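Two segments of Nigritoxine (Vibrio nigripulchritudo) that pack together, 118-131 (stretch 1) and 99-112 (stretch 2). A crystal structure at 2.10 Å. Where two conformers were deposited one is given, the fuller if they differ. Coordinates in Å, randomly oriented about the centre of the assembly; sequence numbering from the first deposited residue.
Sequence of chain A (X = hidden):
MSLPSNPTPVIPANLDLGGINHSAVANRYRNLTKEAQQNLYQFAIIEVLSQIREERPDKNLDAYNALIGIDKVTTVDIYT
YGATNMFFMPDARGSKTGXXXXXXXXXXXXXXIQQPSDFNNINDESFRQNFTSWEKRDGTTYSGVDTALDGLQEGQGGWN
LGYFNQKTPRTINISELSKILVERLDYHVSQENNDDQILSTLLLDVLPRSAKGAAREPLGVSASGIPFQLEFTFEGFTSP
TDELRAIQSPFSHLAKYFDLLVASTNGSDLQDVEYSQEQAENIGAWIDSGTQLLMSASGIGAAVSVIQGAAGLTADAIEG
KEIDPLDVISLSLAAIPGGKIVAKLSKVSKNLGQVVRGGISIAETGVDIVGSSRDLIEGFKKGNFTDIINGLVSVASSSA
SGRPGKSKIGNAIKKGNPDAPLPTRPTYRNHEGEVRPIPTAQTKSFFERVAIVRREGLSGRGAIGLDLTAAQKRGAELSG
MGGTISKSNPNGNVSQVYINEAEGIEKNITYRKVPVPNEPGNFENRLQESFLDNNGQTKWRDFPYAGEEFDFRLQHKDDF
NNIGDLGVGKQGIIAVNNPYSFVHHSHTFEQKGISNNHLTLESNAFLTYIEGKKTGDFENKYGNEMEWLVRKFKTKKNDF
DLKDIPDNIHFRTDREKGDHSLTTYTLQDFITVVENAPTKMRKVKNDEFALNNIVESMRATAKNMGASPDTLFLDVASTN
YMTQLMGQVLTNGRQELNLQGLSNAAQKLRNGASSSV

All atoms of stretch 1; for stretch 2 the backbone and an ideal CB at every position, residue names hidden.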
# COMPACT_ATOMS: atom_id res chain seq x y z
N ASP A 118 57.48 -3.26 -15.70
CA ASP A 118 56.24 -2.86 -15.01
C ASP A 118 55.03 -3.74 -15.38
O ASP A 118 54.19 -4.01 -14.53
CB ASP A 118 55.91 -1.38 -15.26
CG ASP A 118 56.88 -0.42 -14.54
OD1 ASP A 118 57.42 -0.79 -13.48
OD2 ASP A 118 57.06 0.73 -15.02
N PHE A 119 54.94 -4.17 -16.64
CA PHE A 119 53.93 -5.16 -17.09
C PHE A 119 54.09 -6.51 -16.36
O PHE A 119 53.10 -7.16 -16.01
CB PHE A 119 53.98 -5.37 -18.61
CG PHE A 119 53.31 -4.27 -19.41
CD1 PHE A 119 51.96 -3.98 -19.24
CD2 PHE A 119 54.03 -3.54 -20.35
CE1 PHE A 119 51.33 -2.97 -19.97
CE2 PHE A 119 53.42 -2.53 -21.09
CZ PHE A 119 52.06 -2.25 -20.90
N ASN A 120 55.34 -6.90 -16.11
CA ASN A 120 55.61 -8.20 -15.49
C ASN A 120 55.15 -8.31 -14.05
O ASN A 120 54.84 -9.40 -13.58
CB ASN A 120 57.10 -8.57 -15.62
CG ASN A 120 57.50 -8.78 -17.07
OD1 ASN A 120 57.71 -9.91 -17.49
ND2 ASN A 120 57.58 -7.70 -17.83
N ASN A 121 55.08 -7.16 -13.37
CA ASN A 121 54.66 -7.09 -11.97
C ASN A 121 53.13 -7.08 -11.77
O ASN A 121 52.65 -7.17 -10.64
CB ASN A 121 55.31 -5.88 -11.30
CG ASN A 121 56.83 -6.04 -11.14
OD1 ASN A 121 57.38 -7.14 -11.24
ND2 ASN A 121 57.51 -4.94 -10.88
N ILE A 122 52.38 -6.97 -12.87
CA ILE A 122 50.92 -7.00 -12.79
C ILE A 122 50.41 -8.43 -12.87
O ILE A 122 50.52 -9.08 -13.92
CB ILE A 122 50.24 -6.10 -13.85
CG1 ILE A 122 50.55 -4.64 -13.53
CG2 ILE A 122 48.73 -6.31 -13.83
CD1 ILE A 122 50.46 -3.72 -14.71
N ASN A 123 49.84 -8.91 -11.77
CA ASN A 123 49.41 -10.30 -11.72
C ASN A 123 48.06 -10.58 -11.03
O ASN A 123 47.62 -11.73 -11.00
CB ASN A 123 50.52 -11.15 -11.09
CG ASN A 123 50.89 -10.68 -9.71
OD1 ASN A 123 50.02 -10.42 -8.88
ND2 ASN A 123 52.19 -10.55 -9.46
N ASP A 124 47.38 -9.55 -10.53
CA ASP A 124 46.13 -9.66 -9.74
C ASP A 124 44.98 -10.24 -10.56
O ASP A 124 44.91 -10.02 -11.78
CB ASP A 124 45.75 -8.24 -9.22
CG ASP A 124 44.58 -8.25 -8.22
OD1 ASP A 124 44.74 -8.79 -7.10
OD2 ASP A 124 43.53 -7.66 -8.53
N GLU A 125 44.08 -10.94 -9.89
CA GLU A 125 42.92 -11.56 -10.48
C GLU A 125 42.02 -10.52 -11.17
O GLU A 125 41.37 -10.83 -12.17
CB GLU A 125 42.16 -12.33 -9.38
CG GLU A 125 40.98 -13.20 -9.83
CD GLU A 125 41.32 -14.20 -10.94
OE1 GLU A 125 42.49 -14.60 -11.07
OE2 GLU A 125 40.40 -14.60 -11.69
N SER A 126 42.01 -9.29 -10.66
CA SER A 126 41.20 -8.25 -11.26
C SER A 126 41.66 -7.87 -12.68
O SER A 126 40.92 -7.21 -13.41
CB SER A 126 41.11 -7.01 -10.37
OG SER A 126 42.31 -6.26 -10.42
N PHE A 127 42.89 -8.27 -13.05
CA PHE A 127 43.40 -8.12 -14.41
C PHE A 127 43.14 -9.40 -15.21
O PHE A 127 42.66 -9.37 -16.35
CB PHE A 127 44.90 -7.79 -14.41
CG PHE A 127 45.19 -6.36 -14.05
CD1 PHE A 127 45.35 -5.39 -15.04
CD2 PHE A 127 45.23 -5.95 -12.71
CE1 PHE A 127 45.60 -4.06 -14.69
CE2 PHE A 127 45.48 -4.62 -12.36
CZ PHE A 127 45.66 -3.68 -13.36
N ARG A 128 43.40 -10.52 -14.57
CA ARG A 128 43.27 -11.80 -15.20
C ARG A 128 41.84 -12.08 -15.65
O ARG A 128 41.65 -12.70 -16.70
CB ARG A 128 43.72 -12.89 -14.25
CG ARG A 128 43.97 -14.21 -14.95
CD ARG A 128 44.64 -15.19 -13.99
NE ARG A 128 44.38 -16.55 -14.43
CZ ARG A 128 43.33 -17.27 -14.07
NH1 ARG A 128 42.42 -16.76 -13.24
NH2 ARG A 128 43.18 -18.50 -14.55
N GLN A 129 40.87 -11.64 -14.84
CA GLN A 129 39.41 -11.77 -15.10
C GLN A 129 38.98 -11.11 -16.40
O GLN A 129 37.92 -11.40 -16.91
CB GLN A 129 38.63 -11.01 -14.03
CG GLN A 129 38.14 -11.81 -12.86
CD GLN A 129 37.60 -10.90 -11.77
OE1 GLN A 129 37.40 -9.68 -11.96
NE2 GLN A 129 37.40 -11.48 -10.60
N ASN A 130 39.76 -10.14 -16.86
CA ASN A 130 39.42 -9.37 -18.05
C ASN A 130 39.67 -10.10 -19.35
O ASN A 130 39.36 -9.58 -20.44
CB ASN A 130 40.14 -8.03 -18.03
CG ASN A 130 39.55 -7.05 -17.02
OD1 ASN A 130 38.36 -7.09 -16.75
ND2 ASN A 130 40.37 -6.14 -16.49
N PHE A 131 40.21 -11.33 -19.24
CA PHE A 131 40.50 -12.16 -20.39
C PHE A 131 39.54 -13.34 -20.46
O PHE A 131 39.12 -13.85 -19.44
CB PHE A 131 41.98 -12.63 -20.33
CG PHE A 131 42.96 -11.48 -20.40
CD1 PHE A 131 43.37 -10.94 -21.63
CD2 PHE A 131 43.47 -10.91 -19.22
CE1 PHE A 131 44.27 -9.88 -21.68
CE2 PHE A 131 44.35 -9.84 -19.27
CZ PHE A 131 44.75 -9.32 -20.50
N UNK A 99 50.22 4.98 -19.26
CA UNK A 99 49.34 4.53 -18.19
C UNK A 99 48.42 3.41 -18.66
O UNK A 99 47.72 3.56 -19.67
CB UNK A 99 48.51 5.70 -17.66
N UNK A 100 48.46 2.29 -17.94
CA UNK A 100 47.59 1.16 -18.15
C UNK A 100 46.36 1.36 -17.29
O UNK A 100 46.49 1.54 -16.08
CB UNK A 100 48.29 -0.16 -17.83
N UNK A 101 45.18 1.36 -17.91
CA UNK A 101 43.92 1.50 -17.17
C UNK A 101 43.18 0.15 -17.11
O UNK A 101 43.11 -0.57 -18.11
CB UNK A 101 43.03 2.56 -17.82
N UNK A 102 42.68 -0.19 -15.91
CA UNK A 102 41.77 -1.31 -15.68
C UNK A 102 40.57 -0.75 -14.93
O UNK A 102 40.61 -0.55 -13.71
CB UNK A 102 42.44 -2.44 -14.90
N UNK A 103 39.50 -0.49 -15.66
CA UNK A 103 38.34 0.16 -15.05
C UNK A 103 37.68 -0.71 -13.99
O UNK A 103 36.92 -0.19 -13.16
CB UNK A 103 37.32 0.52 -16.13
N UNK A 104 37.96 -2.01 -14.00
CA UNK A 104 37.33 -2.92 -13.03
C UNK A 104 38.24 -3.34 -11.87
O UNK A 104 37.91 -4.26 -11.13
CB UNK A 104 36.85 -4.18 -13.76
N UNK A 105 39.40 -2.69 -11.73
CA UNK A 105 40.31 -3.05 -10.63
C UNK A 105 39.89 -2.35 -9.34
O UNK A 105 39.75 -1.14 -9.34
CB UNK A 105 41.75 -2.68 -10.98
N UNK A 106 39.72 -3.10 -8.25
CA UNK A 106 39.41 -2.46 -6.96
C UNK A 106 40.45 -1.40 -6.54
O UNK A 106 40.10 -0.31 -6.08
CB UNK A 106 39.31 -3.53 -5.87
N UNK A 107 41.72 -1.69 -6.75
CA UNK A 107 42.76 -0.91 -6.12
C UNK A 107 43.78 -0.32 -7.10
O UNK A 107 44.43 0.67 -6.79
CB UNK A 107 43.48 -1.78 -5.09
N UNK A 108 43.88 -0.90 -8.30
CA UNK A 108 44.79 -0.39 -9.34
C UNK A 108 44.03 0.02 -10.60
O UNK A 108 44.22 -0.60 -11.68
CB UNK A 108 45.84 -1.45 -9.69
N UNK A 109 43.15 1.05 -10.49
CA UNK A 109 42.41 1.42 -11.71
C UNK A 109 43.34 1.96 -12.79
O UNK A 109 43.01 1.88 -13.97
CB UNK A 109 41.34 2.46 -11.39
N UNK A 110 44.50 2.49 -12.39
CA UNK A 110 45.53 2.95 -13.33
C UNK A 110 46.91 2.61 -12.77
O UNK A 110 47.13 2.68 -11.56
CB UNK A 110 45.41 4.45 -13.59
N UNK A 111 47.81 2.21 -13.65
CA UNK A 111 49.16 1.85 -13.28
C UNK A 111 50.11 2.57 -14.21
O UNK A 111 49.91 2.57 -15.43
CB UNK A 111 49.37 0.34 -13.33
N UNK A 112 51.11 3.22 -13.64
CA UNK A 112 52.15 3.85 -14.44
C UNK A 112 53.07 2.81 -15.03
O UNK A 112 53.71 2.05 -14.30
CB UNK A 112 52.95 4.85 -13.60

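Position 99 has no stretch 1 atom within 5.5 Å of its ideal CB, so the contact sets no preference. It is Ile99.

At position 100 CA-to-CB points toward stretch 1, and the ideal CB is 4.7 Å from Phe119 CE1 and 5.2 Å from Ile122 CD1. These neighbours are carbon, which favours an aliphatic side chain such as leucine, isoleucine or methionine. The residue is Leu100. Its CD2 lies 3.5 Å from Ile122 CD1, 3.8 Å from Phe127 CE1 and 4.3 Å from Phe119 CE1, so one methyl touches three apolar side chains.

Position 101 points away, and many residues would suit; it is Val101.

Position 102 points toward stretch 1. Its ideal CB is 3.6 Å from Phe127 CE1, 4.5 Å from Asn130 ND2 and 5.2 Å from Ser126 O. A donor and an acceptor this near suggest an amide, with serine or threonine as partial answers. The residue is Asn102: its ND2 donates to Ser126 O (2.8 Å, 163°), while its OD1 accepts from Asn130 ND2 (2.9 Å, 145°). Asn102 OD1 also accepts from the backbone N of residue 104 at 3.1 Å, bracing the type I turn that starts here.

Position 103, in the turn, points away and is little constrained by stretch 1. It is Leu103.

Position 104 directs its ideal CB toward stretch 1, 4.4 Å from Asn130 OD1 and 5.1 Å from Ser126 O. Two acceptors favour a polar side chain with a donor, such as asparagine, serine or glutamine. It is Asn104, which works through water 1: Asn104 ND2 donates to the water at 2.9 Å, and the water lies 2.9 Å from Ser126 O and 2.7 Å from Asn130 OD1.

At position 105 CA-to-CB runs sideways, but the ideal CB is 3.7 Å from Ser126 OG, so a small polar residue fits. Ser105 OG donates a weak bond to Ser126 OG (3.3 Å) and accepts from the backbone N of residue 108 at 2.9 Å.

Position 106 has phi -56°, compatible with proline, and a CB free of close neighbours. Pro106 CD meets Ser126 CB at 3.5 Å.

Position 107 is similarly open, and many polar residues would do. Asp107 OD2 comes 4.5 Å from Asp124 OD2, a pairing of like charges.

Position 108 starts toward stretch 1, its ideal CB 4.2 Å from Phe127 CE2; a long chain could cover the ring or leave it. Lys108 leaves: its end leads away, and NZ makes a weak bond to the backbone O of residue 110.

Positions 109 and 110 point away; they are Pro109 and Tyr110.

Position 111 points toward stretch 1, its ideal CB 4.4 Å from Ile122 CD1, suiting valine, threonine or isoleucine. Thr111 CG2 lies 4.1 Å from Ile122 CD1.

Position 112 points away, leaving the choice free. It is Asn112, whose backbone O is 3.7 Å from Asp118 OD2.

Stretch 2 99-112: ILVNLNSPDKPYTN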
# COMPACT_ATOMS: atom_id res chain seq x y z
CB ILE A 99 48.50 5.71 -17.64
CG1 ILE A 99 49.42 6.76 -16.97
CG2 ILE A 99 47.45 5.21 -16.65
CD1 ILE A 99 48.67 7.92 -16.35
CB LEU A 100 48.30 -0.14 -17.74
CG LEU A 100 47.40 -1.37 -17.73
CD1 LEU A 100 46.95 -1.72 -19.15
CD2 LEU A 100 48.16 -2.54 -17.12
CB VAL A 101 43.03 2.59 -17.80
CG1 VAL A 101 41.68 2.69 -17.06
CG2 VAL A 101 43.75 3.96 -17.75
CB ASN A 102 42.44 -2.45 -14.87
CG ASN A 102 41.50 -3.65 -14.64
OD1 ASN A 102 40.32 -3.64 -15.04
ND2 ASN A 102 42.02 -4.68 -13.97
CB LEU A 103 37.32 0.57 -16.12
CG LEU A 103 37.80 1.53 -17.20
CD1 LEU A 103 36.73 1.61 -18.28
CD2 LEU A 103 38.11 2.92 -16.64
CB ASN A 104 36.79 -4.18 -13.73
CG ASN A 104 35.68 -4.85 -12.94
OD1 ASN A 104 34.83 -4.17 -12.39
ND2 ASN A 104 35.69 -6.18 -12.86
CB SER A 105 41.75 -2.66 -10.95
OG SER A 105 42.62 -2.98 -9.86
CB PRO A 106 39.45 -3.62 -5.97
CG PRO A 106 39.26 -4.85 -6.79
CD PRO A 106 39.81 -4.56 -8.16
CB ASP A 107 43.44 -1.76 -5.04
CG ASP A 107 43.94 -3.08 -5.59
OD1 ASP A 107 45.13 -3.37 -5.40
OD2 ASP A 107 43.15 -3.84 -6.22
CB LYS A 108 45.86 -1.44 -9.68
CG LYS A 108 46.84 -1.76 -8.57
CD LYS A 108 48.23 -1.19 -8.87
CE LYS A 108 48.31 0.33 -8.68
NZ LYS A 108 49.22 0.98 -9.66
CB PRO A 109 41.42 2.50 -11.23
CG PRO A 109 41.97 2.98 -9.94
CD PRO A 109 42.70 1.83 -9.32
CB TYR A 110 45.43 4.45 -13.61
CG TYR A 110 45.62 5.33 -12.38
CD1 TYR A 110 46.86 5.89 -12.08
CD2 TYR A 110 44.55 5.59 -11.52
CE1 TYR A 110 47.03 6.68 -10.96
CE2 TYR A 110 44.71 6.38 -10.40
CZ TYR A 110 45.94 6.92 -10.11
OH TYR A 110 46.08 7.70 -8.97
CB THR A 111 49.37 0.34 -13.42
OG1 THR A 111 48.29 -0.33 -12.77
CG2 THR A 111 50.71 -0.11 -12.78
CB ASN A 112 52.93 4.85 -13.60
CG ASN A 112 52.06 6.01 -13.15
OD1 ASN A 112 51.56 6.77 -13.98
ND2 ASN A 112 51.84 6.12 -11.85
O HOH W 1 38.10 -7.36 -14.08
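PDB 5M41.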